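Local structure of CELL WALL surface anchor family protein (Streptococcus pneumoniae, 2WW8) at residues His172-Pro177 against Pro716-Val721; Asp143-Thr148 against Ile160-Gly165; Asp201-Ile206 against Asn679-Asp684; Glu139-Gln144 against Val687-Tyr692. The protein is the adhesin of the pneumococcal pilus, a surface-anchored, multidomain protein that probably recognises host cells through its integrin-like region. All blocks are in the same frame, centred on the assembly; numbering follows the deposited sequence.

Interaction 1. Residues His172-Pro177 against Pro716-Val721; sequences HKALNP and PKIRDV
The carbonyl O of His172 is gripped side-on by the guanidinium of Arg719, with NE at 2.9 Å and NH2 at 3.0 Å. Both N-H groups share this one oxygen, which lies in the guanidinium plane, so the planar head meets it with its edge. One residue on, Arg719 N bonds Lys173 O at 2.8 Å, and farther along Leu175 and Lys717 exchange N-H...O bonds in both directions as an antiparallel hydrogen-bonded pair. Between them Ala174 and Ile718 form a non-hydrogen-bonded pair, Ala174 CB meeting Ile718 CG2 at 3.9 Å. Lys173 runs alongside Asp720 and bends at chi3 (76°), which sets NZ 2.9 Å from Asp720 OD1, above the carboxylate plane, in a salt bridge. Arg719 CG takes the crowded position between N and C (chi1 62°), and the chain then extends to NE. Strand 717-718, from the Ig-like tip-pilin region, is thus sewn onto the far earlier strand 171-184 by main-chain bonds and, in equal number, by side-chain bonds of Arg719 and Lys173. Lys173 is paired with Asp720, while carbonyls of His172, Ser142 (to NH2) and Asn689 (to NH1) solvate the Arg719 guanidinium, a partly negative environment that probably suits the cation.

Interaction 2. Residues Asp143-Thr148 against Ile160-Gly165; sequences DQYPQT and IIKVDG
Asp143-Gln147 leads into a beta hairpin, whose first strand, 148-150, starts at Thr148 and runs antiparallel to strand 157-162. Tyr145 makes the main side-chain contact. Its CG stands anti to the carbonyl carbon (chi1 -62°), and the ring crosses the extended Lys162 chain at about a right angle. Lys162 CE sits over the centre of one ring face, 3.9 Å from the centroid, in a CH-pi contact. The ammonium is shifted off-centre toward the CE2-CZ side, with NZ 4.2 Å from the ring centroid, a cation-pi interaction. Tyr145 OH is also held by His172 N of the adjoining strand, which helps fix the ring for the lysine to lie across. Pro146 follows, its carbonyl O touching Ile160 CG2 at 3.7 Å. A water donates to both Pro146 O and Ile160 O, so one water bridges the two backbones. Gln147 O then receives a weak, bent bond from Ile160 N at 3.0 Å. At Thr148 the other branch of the isoleucine is used: Ile160 CG1 rests against the backbone carbonyl carbon. A second water accepts from Lys162 NZ at 2.7 Å and lies 3.2 Å from Tyr145 OH.

Interaction 3. Residues Asp201-Ile206 against Asn679-Asp684; sequences DNQYGI and NVRLND
Arg681 NH2 bonds two carboxylate oxygens, Asp201 OD1 and Asp684 OD1. The first bond is nearly straight at 166°, with Arg681 NH2 3.0 Å from Asp201 OD1 and somewhat above the carboxylate plane. In the second, NH1 joins NH2 in clasping Asp684 OD1, so one cation lies between two carboxylates and probably eases their mutual repulsion. CG of Arg681 is anti to its backbone N (chi1 -173°) and the chain runs straight to NE, which bonds Asp201 OD2 weakly. The hydrogen bond from Gln203 NE2 to Asp201 OD2 is modelled at 2.3 Å, shorter than such bonds normally are. A water lies over the guanidinium centre, 3.3 Å above its plane, and bonds Asp201 O, Asn202 ND2 and Leu682 O. Farther along the strands Tyr204 and Val680 form an antiparallel hydrogen-bonded pair, with Val680 N 2.8 Å from Tyr204 O, and Leu682 N bonds Asn202 O. On the opposite sheet face to Arg681, Val680 CG1 packs crosswise on Ile206 CG1 at 4.0 Å. Asn202 and Gln203 form a G1 beta bulge opposite Asn198, with Asn202 at positive phi (58°). Strand 203-218 thus lies between strands 187-196 and 673-682, and the Tyr204 side chain touches Ile193 and Ile718.

Interaction 4. Residues Glu139-Gln144 against Val687-Tyr692; sequences EALSDQ and VSNKFY
Positive phi at Asn689 (83°), the third residue of a type II turn from Val687 to Lys690, and a chi1 of -85° swing its carboxamide out toward Glu139-Gln144. Asn689 OD1 lands 2.8 Å from Ser142 N, in a nearly straight bond of 163°. The donor stands well above the amide plane of the asparagine. The same oxygen is flanked by carbon: Leu141 CD2 comes obliquely to 3.7 Å of Asn689 OD1, and Ser142 CB packs beside the amide. Farther along, the edge of the Phe691 ring faces Gln144 O, with CE2 at 3.5 Å from it. A water donates to both Gln144 O and Asn689 O, joining the two loops a second time. The contacting residues lie in loops at the surface; strand 692-693 begins only at Tyr692. The one direct hydrogen bond runs from a backbone N-H to a side-chain carbonyl, so Asn689 satisfies Ser142 N without any need for regular strand pairing.

Overall arrangement
All four contacts cluster in and beside strands 157-162, 171-184, 187-196, 203-218, 673-682 and 717-718, where early chain meets residues from near 680 to 720. Interaction 1 is the middle: its centre lies about 6 Å from that of interaction 2, 9 Å from interaction 4 and 10 Å from interaction 3, whereas interactions 2 and 3 are about 17 Å apart and do not touch. Interactions 2 and 4 share Asp143 and Gln144. Interaction 2 closes before interaction 1 opens. Interaction 3 is nested inside interactions 1 and 4, which cross along the chain. The chain therefore leaves to form the helix-containing region that holds the magnesium and another calcium, then returns to complete one beta-rich unit.

Interaction 1. Residues His172-Pro177 against Pro716-Val721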
loop_
_atom_site.group_PDB
_atom_site.type_symbol
_atom_site.label_atom_id
_atom_site.label_comp_id
_atom_site.label_asym_id
_atom_site.label_seq_id
_atom_site.Cartn_x
_atom_site.Cartn_y
_atom_site.Cartn_z
ATOM N N HIS A 172 -9.254 -11.526 16.531
ATOM C CA HIS A 172 -8.511 -11.615 15.281
ATOM C C HIS A 172 -7.359 -12.604 15.388
ATOM O O HIS A 172 -6.698 -12.739 16.431
ATOM C CB HIS A 172 -8.017 -10.230 14.860
ATOM C CG HIS A 172 -9.079 -9.358 14.275
ATOM N ND1 HIS A 172 -10.087 -8.788 15.028
ATOM C CD2 HIS A 172 -9.295 -8.953 12.999
ATOM C CE1 HIS A 172 -10.881 -8.074 14.246
ATOM N NE2 HIS A 172 -10.416 -8.151 13.010
ATOM N N LYS A 173 -7.103 -13.258 14.262
ATOM C CA LYS A 173 -6.064 -14.280 14.139
ATOM C C LYS A 173 -4.726 -13.788 13.555
ATOM O O LYS A 173 -3.698 -14.478 13.633
ATOM C CB LYS A 173 -6.639 -15.490 13.394
ATOM C CG LYS A 173 -7.478 -16.347 14.308
ATOM C CD LYS A 173 -8.260 -17.425 13.582
ATOM C CE LYS A 173 -7.336 -18.559 13.179
ATOM N NZ LYS A 173 -8.092 -19.800 12.823
ATOM N N ALA A 174 -4.724 -12.569 13.029
ATOM C CA ALA A 174 -3.537 -12.066 12.338
ATOM C C ALA A 174 -3.396 -10.561 12.477
ATOM O O ALA A 174 -4.419 -9.853 12.561
ATOM C CB ALA A 174 -3.588 -12.436 10.867
ATOM N N LEU A 175 -2.130 -10.129 12.472
ATOM C CA LEU A 175 -1.676 -8.734 12.662
ATOM C C LEU A 175 -0.652 -8.335 11.596
ATOM O O LEU A 175 0.278 -9.105 11.277
ATOM C CB LEU A 175 -1.039 -8.474 14.048
ATOM C CG LEU A 175 -1.847 -8.960 15.277
ATOM C CD1 LEU A 175 -1.017 -8.943 16.548
ATOM C CD2 LEU A 175 -3.148 -8.183 15.487
ATOM N N ASN A 176 -0.830 -7.119 11.085
ATOM C CA ASN A 176 0.104 -6.521 10.165
ATOM C C ASN A 176 0.767 -5.332 10.860
ATOM O O ASN A 176 0.161 -4.684 11.724
ATOM C CB ASN A 176 -0.609 -6.016 8.911
ATOM C CG ASN A 176 -0.593 -7.037 7.776
ATOM O OD1 ASN A 176 0.250 -7.952 7.726
ATOM N ND2 ASN A 176 -1.538 -6.885 6.843
ATOM N N PRO A 177 1.998 -5.040 10.442
ATOM C CA PRO A 177 2.613 -3.775 10.798
ATOM C C PRO A 177 1.794 -2.668 10.174
ATOM O O PRO A 177 1.210 -2.849 9.086
ATOM C CB PRO A 177 3.958 -3.787 10.065
ATOM C CG PRO A 177 3.913 -4.961 9.136
ATOM C CD PRO A 177 2.888 -5.926 9.652
ATOM N N PRO A 716 4.604 -9.273 10.196
ATOM C CA PRO A 716 3.263 -9.706 10.583
ATOM C C PRO A 716 3.293 -10.879 11.565
ATOM O O PRO A 716 4.334 -11.532 11.739
ATOM C CB PRO A 716 2.680 -10.239 9.264
ATOM C CG PRO A 716 3.493 -9.505 8.175
ATOM C CD PRO A 716 4.876 -9.616 8.774
ATOM N N LYS A 717 2.131 -11.136 12.175
ATOM C CA LYS A 717 2.012 -12.203 13.176
ATOM C C LYS A 717 0.730 -12.971 12.915
ATOM O O LYS A 717 -0.243 -12.360 12.459
ATOM C CB LYS A 717 1.903 -11.637 14.597
ATOM C CG LYS A 717 3.204 -11.021 15.084
ATOM C CD LYS A 717 3.222 -9.527 14.906
ATOM C CE LYS A 717 4.402 -8.942 15.693
ATOM N NZ LYS A 717 5.625 -8.811 14.791
ATOM N N ILE A 718 0.712 -14.268 13.230
ATOM C CA ILE A 718 -0.516 -15.043 13.085
ATOM C C ILE A 718 -0.628 -15.949 14.300
ATOM O O ILE A 718 0.399 -16.293 14.933
ATOM C CB ILE A 718 -0.551 -15.872 11.773
ATOM C CG1 ILE A 718 0.621 -16.866 11.738
ATOM C CG2 ILE A 718 -0.563 -14.917 10.548
ATOM C CD1 ILE A 718 0.578 -17.849 10.588
ATOM N N ARG A 719 -1.875 -16.302 14.637
ATOM C CA ARG A 719 -2.108 -17.259 15.716
ATOM C C ARG A 719 -3.326 -18.122 15.433
ATOM O O ARG A 719 -4.048 -17.891 14.457
ATOM C CB ARG A 719 -2.358 -16.529 17.038
ATOM C CG ARG A 719 -3.602 -15.650 16.948
ATOM C CD ARG A 719 -4.025 -15.219 18.319
ATOM N NE ARG A 719 -5.139 -14.282 18.311
ATOM C CZ ARG A 719 -5.734 -13.884 19.424
ATOM N NH1 ARG A 719 -5.292 -14.366 20.576
ATOM N NH2 ARG A 719 -6.748 -13.033 19.378
ATOM N N ASP A 720 -3.558 -19.106 16.302
ATOM C CA ASP A 720 -4.803 -19.882 16.294
ATOM C C ASP A 720 -5.108 -20.307 17.731
ATOM O O ASP A 720 -4.248 -20.139 18.604
ATOM C CB ASP A 720 -4.747 -21.124 15.392
ATOM C CG ASP A 720 -6.143 -21.647 15.012
ATOM O OD1 ASP A 720 -7.175 -20.983 15.270
ATOM O OD2 ASP A 720 -6.226 -22.752 14.451
ATOM N N VAL A 721 -6.316 -20.819 17.965
ATOM C CA VAL A 721 -6.701 -21.272 19.306
ATOM C C VAL A 721 -6.998 -22.763 19.178
ATOM O O VAL A 721 -7.726 -23.177 18.267
ATOM C CB VAL A 721 -7.906 -20.482 19.898
ATOM C CG1 VAL A 721 -9.142 -20.561 19.009
ATOM C CG2 VAL A 721 -8.286 -21.006 21.289
HETATM O O HOH W 1 -8.832 -22.559 13.440
#

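Interaction 2. Residues Asp143-Thr148 against Ile160-Gly165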
loop_
_atom_site.group_PDB
_atom_site.type_symbol
_atom_site.label_atom_id
_atom_site.label_comp_id
_atom_site.label_asym_id
_atom_site.label_seq_id
_atom_site.Cartn_x
_atom_site.Cartn_y
_atom_site.Cartn_z
ATOM N N ASP A 143 -8.324 -12.143 24.027
ATOM C CA ASP A 143 -8.275 -10.721 23.664
ATOM C C ASP A 143 -6.925 -10.023 23.900
ATOM O O ASP A 143 -6.873 -8.788 24.006
ATOM C CB ASP A 143 -9.405 -9.939 24.362
ATOM C CG ASP A 143 -9.210 -9.836 25.874
ATOM O OD1 ASP A 143 -8.246 -10.436 26.416
ATOM O OD2 ASP A 143 -10.034 -9.145 26.526
ATOM N N GLN A 144 -5.856 -10.817 23.965
ATOM C CA GLN A 144 -4.475 -10.339 24.088
ATOM C C GLN A 144 -3.736 -10.145 22.760
ATOM O O GLN A 144 -3.573 -11.080 21.984
ATOM C CB GLN A 144 -3.669 -11.302 24.966
ATOM C CG GLN A 144 -4.266 -11.439 26.357
ATOM C CD GLN A 144 -4.150 -10.153 27.154
ATOM O OE1 GLN A 144 -5.159 -9.555 27.533
ATOM N NE2 GLN A 144 -2.918 -9.719 27.411
ATOM N N TYR A 145 -3.248 -8.935 22.513
ATOM C CA TYR A 145 -2.554 -8.607 21.259
ATOM C C TYR A 145 -1.288 -7.843 21.592
ATOM O O TYR A 145 -1.337 -6.926 22.407
ATOM C CB TYR A 145 -3.425 -7.701 20.377
ATOM C CG TYR A 145 -4.708 -8.386 19.996
ATOM C CD1 TYR A 145 -4.768 -9.207 18.872
ATOM C CD2 TYR A 145 -5.853 -8.251 20.785
ATOM C CE1 TYR A 145 -5.948 -9.878 18.535
ATOM C CE2 TYR A 145 -7.023 -8.904 20.454
ATOM C CZ TYR A 145 -7.067 -9.710 19.329
ATOM O OH TYR A 145 -8.230 -10.368 19.003
ATOM N N PRO A 146 -0.156 -8.207 20.969
ATOM C CA PRO A 146 0.941 -7.239 21.076
ATOM C C PRO A 146 0.647 -6.019 20.206
ATOM O O PRO A 146 -0.035 -6.124 19.185
ATOM C CB PRO A 146 2.141 -7.997 20.504
ATOM C CG PRO A 146 1.521 -8.897 19.459
ATOM C CD PRO A 146 0.199 -9.362 20.125
ATOM N N GLN A 147 1.178 -4.876 20.616
ATOM C CA GLN A 147 0.830 -3.610 20.012
ATOM C C GLN A 147 1.933 -2.979 19.146
ATOM O O GLN A 147 1.656 -2.112 18.310
ATOM C CB GLN A 147 0.389 -2.712 21.152
ATOM C CG GLN A 147 -0.746 -3.452 21.841
ATOM C CD GLN A 147 -1.862 -2.537 22.164
ATOM O OE1 GLN A 147 -2.010 -2.117 23.319
ATOM N NE2 GLN A 147 -2.630 -2.170 21.137
ATOM N N THR A 148 3.168 -3.436 19.339
ATOM C CA THR A 148 4.324 -2.873 18.638
ATOM C C THR A 148 5.320 -3.979 18.276
ATOM O O THR A 148 5.356 -5.040 18.933
ATOM C CB THR A 148 5.064 -1.805 19.455
ATOM O OG1 THR A 148 5.722 -2.474 20.522
ATOM C CG2 THR A 148 4.143 -0.718 20.013
ATOM N N ILE A 160 1.279 -2.247 15.288
ATOM C CA ILE A 160 0.810 -3.538 14.806
ATOM C C ILE A 160 -0.699 -3.482 14.870
ATOM O O ILE A 160 -1.210 -3.166 15.940
ATOM C CB ILE A 160 1.198 -4.664 15.807
ATOM C CG1 ILE A 160 2.697 -4.937 15.836
ATOM C CG2 ILE A 160 0.497 -5.955 15.500
ATOM C CD1 ILE A 160 3.309 -5.017 14.419
ATOM N N ILE A 161 -1.408 -3.815 13.788
ATOM C CA ILE A 161 -2.870 -3.781 13.717
ATOM C C ILE A 161 -3.507 -5.066 13.180
ATOM O O ILE A 161 -2.901 -5.839 12.416
ATOM C CB ILE A 161 -3.389 -2.628 12.862
ATOM C CG1 ILE A 161 -2.942 -2.831 11.407
ATOM C CG2 ILE A 161 -2.949 -1.294 13.499
ATOM C CD1 ILE A 161 -3.623 -1.860 10.443
ATOM N N LYS A 162 -4.758 -5.262 13.585
ATOM C CA LYS A 162 -5.541 -6.419 13.175
ATOM C C LYS A 162 -5.795 -6.460 11.683
ATOM O O LYS A 162 -6.051 -5.434 11.015
ATOM C CB LYS A 162 -6.845 -6.451 13.985
ATOM C CG LYS A 162 -6.587 -6.618 15.476
ATOM C CD LYS A 162 -7.894 -6.525 16.312
ATOM C CE LYS A 162 -7.590 -6.085 17.736
ATOM N NZ LYS A 162 -8.805 -6.267 18.595
ATOM N N VAL A 163 -5.668 -7.667 11.140
ATOM C CA VAL A 163 -5.750 -7.848 9.695
ATOM C C VAL A 163 -7.214 -8.170 9.368
ATOM O O VAL A 163 -7.823 -9.041 10.013
ATOM C CB VAL A 163 -4.847 -9.001 9.242
ATOM C CG1 VAL A 163 -5.145 -9.359 7.775
ATOM C CG2 VAL A 163 -3.334 -8.688 9.449
ATOM N N ASP A 164 -7.799 -7.433 8.427
ATOM C CA ASP A 164 -9.202 -7.685 8.031
ATOM C C ASP A 164 -9.292 -9.004 7.260
ATOM O O ASP A 164 -8.417 -9.276 6.434
ATOM C CB ASP A 164 -9.738 -6.585 7.117
ATOM C CG ASP A 164 -9.828 -5.239 7.808
ATOM O OD1 ASP A 164 -10.399 -5.183 8.916
ATOM O OD2 ASP A 164 -9.349 -4.223 7.245
ATOM N N GLY A 165 -10.334 -9.785 7.530
ATOM C CA GLY A 165 -10.495 -11.141 7.024
ATOM C C GLY A 165 -9.985 -12.206 7.986
ATOM O O GLY A 165 -10.143 -13.401 7.719
HETATM O O HOH W 2 -10.348 -8.323 17.661
HETATM O O HOH W 3 -2.170 -5.140 17.863
#

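Interaction 3. Residues Asp201-Ile206 against Asn679-Asp684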
loop_
_atom_site.group_PDB
_atom_site.type_symbol
_atom_site.label_atom_id
_atom_site.label_comp_id
_atom_site.label_asym_id
_atom_site.label_seq_id
_atom_site.Cartn_x
_atom_site.Cartn_y
_atom_site.Cartn_z
ATOM N N ASP A 201 -7.858 -22.909 8.482
ATOM C CA ASP A 201 -6.628 -23.667 8.368
ATOM C C ASP A 201 -5.322 -22.846 8.509
ATOM O O ASP A 201 -4.210 -23.338 8.268
ATOM C CB ASP A 201 -6.721 -24.416 7.046
ATOM C CG ASP A 201 -5.658 -25.477 6.915
ATOM O OD1 ASP A 201 -5.526 -26.272 7.868
ATOM O OD2 ASP A 201 -4.964 -25.493 5.865
ATOM N N ASN A 202 -5.451 -21.586 8.911
ATOM C CA ASN A 202 -4.288 -20.727 9.155
ATOM C C ASN A 202 -3.313 -20.506 8.001
ATOM O O ASN A 202 -2.090 -20.559 8.209
ATOM C CB ASN A 202 -3.511 -21.266 10.351
ATOM C CG ASN A 202 -4.402 -21.423 11.573
ATOM O OD1 ASN A 202 -5.115 -20.484 11.951
ATOM N ND2 ASN A 202 -4.385 -22.610 12.181
ATOM N N GLN A 203 -3.866 -20.226 6.823
ATOM C CA GLN A 203 -3.141 -20.125 5.557
ATOM C C GLN A 203 -3.274 -18.691 5.098
ATOM O O GLN A 203 -4.396 -18.161 5.027
ATOM C CB GLN A 203 -3.787 -21.021 4.504
ATOM C CG GLN A 203 -3.399 -22.475 4.651
ATOM C CD GLN A 203 -3.915 -23.344 3.530
ATOM O OE1 GLN A 203 -3.957 -22.913 2.380
ATOM N NE2 GLN A 203 -4.337 -24.561 3.851
ATOM N N TYR A 204 -2.126 -18.076 4.817
ATOM C CA TYR A 204 -2.091 -16.657 4.430
ATOM C C TYR A 204 -1.139 -16.432 3.287
ATOM O O TYR A 204 -0.113 -17.137 3.127
ATOM C CB TYR A 204 -1.567 -15.835 5.614
ATOM C CG TYR A 204 -2.409 -15.976 6.882
ATOM C CD1 TYR A 204 -2.233 -17.048 7.750
ATOM C CD2 TYR A 204 -3.407 -15.056 7.163
ATOM C CE1 TYR A 204 -3.016 -17.171 8.914
ATOM C CE2 TYR A 204 -4.170 -15.155 8.310
ATOM C CZ TYR A 204 -3.986 -16.212 9.175
ATOM O OH TYR A 204 -4.797 -16.277 10.316
ATOM N N GLY A 205 -1.468 -15.394 2.521
ATOM C CA GLY A 205 -0.520 -14.890 1.535
ATOM C C GLY A 205 0.327 -13.734 2.064
ATOM O O GLY A 205 -0.224 -12.831 2.713
ATOM N N ILE A 206 1.626 -13.756 1.751
ATOM C CA ILE A 206 2.575 -12.775 2.220
ATOM C C ILE A 206 3.087 -12.020 0.988
ATOM O O ILE A 206 3.356 -12.628 -0.043
ATOM C CB ILE A 206 3.800 -13.438 2.908
ATOM C CG1 ILE A 206 3.350 -14.376 4.036
ATOM C CG2 ILE A 206 4.633 -12.356 3.555
ATOM C CD1 ILE A 206 2.613 -13.668 5.129
ATOM N N ASN A 679 2.921 -18.104 0.046
ATOM C CA ASN A 679 1.898 -18.494 0.993
ATOM C C ASN A 679 2.561 -19.193 2.153
ATOM O O ASN A 679 3.577 -19.862 1.939
ATOM C CB ASN A 679 0.879 -19.412 0.307
ATOM C CG ASN A 679 0.081 -18.671 -0.762
ATOM O OD1 ASN A 679 -0.411 -17.546 -0.552
ATOM N ND2 ASN A 679 -0.061 -19.298 -1.920
ATOM N N VAL A 680 1.996 -18.983 3.350
ATOM C CA VAL A 680 2.438 -19.679 4.565
ATOM C C VAL A 680 1.245 -20.241 5.316
ATOM O O VAL A 680 0.097 -19.851 5.104
ATOM C CB VAL A 680 3.251 -18.807 5.546
ATOM C CG1 VAL A 680 4.461 -18.131 4.820
ATOM C CG2 VAL A 680 2.304 -17.751 6.175
ATOM N N ARG A 681 1.590 -21.139 6.227
ATOM C CA ARG A 681 0.651 -21.771 7.101
ATOM C C ARG A 681 1.281 -21.869 8.497
ATOM O O ARG A 681 2.446 -22.304 8.670
ATOM C CB ARG A 681 0.358 -23.179 6.556
ATOM C CG ARG A 681 -0.788 -23.899 7.314
ATOM C CD ARG A 681 -0.995 -25.310 6.765
ATOM N NE ARG A 681 -2.108 -25.942 7.468
ATOM C CZ ARG A 681 -1.965 -26.780 8.488
ATOM N NH1 ARG A 681 -0.752 -27.093 8.937
ATOM N NH2 ARG A 681 -3.038 -27.306 9.073
ATOM N N LEU A 682 0.465 -21.533 9.494
ATOM C CA LEU A 682 0.832 -21.868 10.865
ATOM C C LEU A 682 1.009 -23.379 11.075
ATOM O O LEU A 682 0.150 -24.193 10.726
ATOM C CB LEU A 682 -0.198 -21.288 11.839
ATOM C CG LEU A 682 0.082 -21.446 13.331
ATOM C CD1 LEU A 682 1.405 -20.813 13.759
ATOM C CD2 LEU A 682 -1.100 -20.856 14.100
ATOM N N ASN A 683 2.154 -23.764 11.625
ATOM C CA ASN A 683 2.427 -25.153 11.895
ATOM C C ASN A 683 1.484 -25.762 12.944
ATOM O O ASN A 683 1.069 -25.100 13.893
ATOM C CB ASN A 683 3.879 -25.304 12.325
ATOM C CG ASN A 683 4.216 -26.736 12.604
ATOM O OD1 ASN A 683 3.972 -27.230 13.702
ATOM N ND2 ASN A 683 4.738 -27.435 11.595
ATOM N N ASP A 684 1.147 -27.029 12.770
ATOM C CA ASP A 684 0.214 -27.707 13.664
ATOM C C ASP A 684 0.600 -27.720 15.140
ATOM O O ASP A 684 -0.275 -28.015 15.947
ATOM C CB ASP A 684 0.016 -29.160 13.236
ATOM C CG ASP A 684 -0.991 -29.298 12.122
ATOM O OD1 ASP A 684 -1.597 -28.276 11.714
ATOM O OD2 ASP A 684 -1.179 -30.459 11.682
HETATM O O HOH W 4 -2.721 -24.495 10.863
#

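Interaction 4. Residues Glu139-Gln144 against Val687-Tyr692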
loop_
_atom_site.group_PDB
_atom_site.type_symbol
_atom_site.label_atom_id
_atom_site.label_comp_id
_atom_site.label_asym_id
_atom_site.label_seq_id
_atom_site.Cartn_x
_atom_site.Cartn_y
_atom_site.Cartn_z
ATOM N N GLU A 139 -12.950 -23.438 20.409
ATOM C CA GLU A 139 -12.581 -22.608 21.540
ATOM C C GLU A 139 -12.498 -21.127 21.122
ATOM O O GLU A 139 -12.166 -20.834 19.972
ATOM C CB GLU A 139 -11.237 -23.123 22.049
ATOM C CG GLU A 139 -10.743 -22.421 23.290
ATOM C CD GLU A 139 -11.680 -22.654 24.462
ATOM O OE1 GLU A 139 -12.650 -21.872 24.609
ATOM O OE2 GLU A 139 -11.433 -23.623 25.210
ATOM N N ALA A 140 -12.804 -20.203 22.033
ATOM C CA ALA A 140 -12.791 -18.773 21.765
ATOM C C ALA A 140 -11.355 -18.279 21.842
ATOM O O ALA A 140 -10.567 -18.781 22.641
ATOM C CB ALA A 140 -13.641 -18.032 22.775
ATOM N N LEU A 141 -11.016 -17.314 20.990
ATOM C CA LEU A 141 -9.671 -16.721 20.964
ATOM C C LEU A 141 -9.529 -15.735 22.116
ATOM O O LEU A 141 -10.529 -15.158 22.536
ATOM C CB LEU A 141 -9.465 -15.993 19.648
ATOM C CG LEU A 141 -8.998 -16.775 18.422
ATOM C CD1 LEU A 141 -9.208 -15.876 17.259
ATOM C CD2 LEU A 141 -7.524 -17.134 18.529
ATOM N N SER A 142 -8.336 -15.564 22.678
ATOM C CA SER A 142 -8.156 -14.563 23.724
ATOM C C SER A 142 -8.170 -13.134 23.149
ATOM O O SER A 142 -8.019 -12.942 21.932
ATOM C CB SER A 142 -6.853 -14.828 24.481
ATOM O OG SER A 142 -5.709 -14.445 23.715
ATOM N N ASP A 143 -8.324 -12.143 24.027
ATOM C CA ASP A 143 -8.275 -10.721 23.664
ATOM C C ASP A 143 -6.925 -10.023 23.900
ATOM O O ASP A 143 -6.873 -8.788 24.006
ATOM C CB ASP A 143 -9.405 -9.939 24.362
ATOM C CG ASP A 143 -9.210 -9.836 25.874
ATOM O OD1 ASP A 143 -8.246 -10.436 26.416
ATOM O OD2 ASP A 143 -10.034 -9.145 26.526
ATOM N N GLN A 144 -5.856 -10.817 23.965
ATOM C CA GLN A 144 -4.475 -10.339 24.088
ATOM C C GLN A 144 -3.736 -10.145 22.760
ATOM O O GLN A 144 -3.573 -11.080 21.984
ATOM C CB GLN A 144 -3.669 -11.302 24.966
ATOM C CG GLN A 144 -4.266 -11.439 26.357
ATOM C CD GLN A 144 -4.150 -10.153 27.154
ATOM O OE1 GLN A 144 -5.159 -9.555 27.533
ATOM N NE2 GLN A 144 -2.918 -9.719 27.411
ATOM N N VAL A 687 1.267 -23.017 19.890
ATOM C CA VAL A 687 0.638 -22.825 21.195
ATOM C C VAL A 687 -0.645 -22.014 21.088
ATOM O O VAL A 687 -0.660 -20.910 20.573
ATOM C CB VAL A 687 1.622 -22.182 22.187
ATOM C CG1 VAL A 687 0.943 -21.821 23.507
ATOM C CG2 VAL A 687 2.812 -23.132 22.433
ATOM N N SER A 688 -1.735 -22.532 21.633
ATOM C CA SER A 688 -3.010 -21.834 21.559
ATOM C C SER A 688 -2.903 -20.348 21.942
ATOM O O SER A 688 -2.311 -20.046 22.963
ATOM C CB SER A 688 -4.016 -22.580 22.460
ATOM O OG SER A 688 -5.337 -22.419 21.974
ATOM N N ASN A 689 -3.464 -19.447 21.133
ATOM C CA ASN A 689 -3.664 -18.026 21.461
ATOM C C ASN A 689 -2.447 -17.117 21.222
ATOM O O ASN A 689 -2.536 -15.876 21.221
ATOM C CB ASN A 689 -4.209 -17.887 22.897
ATOM C CG ASN A 689 -5.722 -18.017 22.952
ATOM O OD1 ASN A 689 -6.430 -17.574 22.048
ATOM N ND2 ASN A 689 -6.234 -18.605 24.024
ATOM N N LYS A 690 -1.309 -17.782 21.049
ATOM C CA LYS A 690 0.009 -17.172 20.904
ATOM C C LYS A 690 0.287 -16.655 19.483
ATOM O O LYS A 690 0.040 -17.328 18.466
ATOM C CB LYS A 690 1.075 -18.188 21.325
ATOM C CG LYS A 690 2.497 -17.661 21.297
ATOM C CD LYS A 690 3.525 -18.701 21.798
ATOM C CE LYS A 690 4.990 -18.305 21.536
ATOM N NZ LYS A 690 5.211 -16.950 22.085
ATOM N N PHE A 691 0.798 -15.434 19.414
ATOM C CA PHE A 691 1.091 -14.811 18.124
ATOM C C PHE A 691 2.490 -15.194 17.670
ATOM O O PHE A 691 3.456 -15.052 18.416
ATOM C CB PHE A 691 0.933 -13.296 18.184
ATOM C CG PHE A 691 -0.465 -12.842 17.937
ATOM C CD1 PHE A 691 -1.002 -12.902 16.664
ATOM C CD2 PHE A 691 -1.246 -12.349 18.982
ATOM C CE1 PHE A 691 -2.324 -12.473 16.420
ATOM C CE2 PHE A 691 -2.563 -11.924 18.761
ATOM C CZ PHE A 691 -3.111 -11.987 17.493
ATOM N N TYR A 692 2.606 -15.699 16.455
ATOM C CA TYR A 692 3.913 -16.054 15.893
ATOM C C TYR A 692 4.251 -15.059 14.796
ATOM O O TYR A 692 3.426 -14.848 13.901
ATOM C CB TYR A 692 3.860 -17.480 15.301
ATOM C CG TYR A 692 3.815 -18.543 16.383
ATOM C CD1 TYR A 692 2.586 -18.958 16.895
ATOM C CD2 TYR A 692 4.988 -19.093 16.938
ATOM C CE1 TYR A 692 2.522 -19.908 17.909
ATOM C CE2 TYR A 692 4.906 -20.076 17.953
ATOM C CZ TYR A 692 3.669 -20.459 18.437
ATOM O OH TYR A 692 3.515 -21.407 19.456
HETATM O O HOH W 5 -1.711 -13.430 22.534
#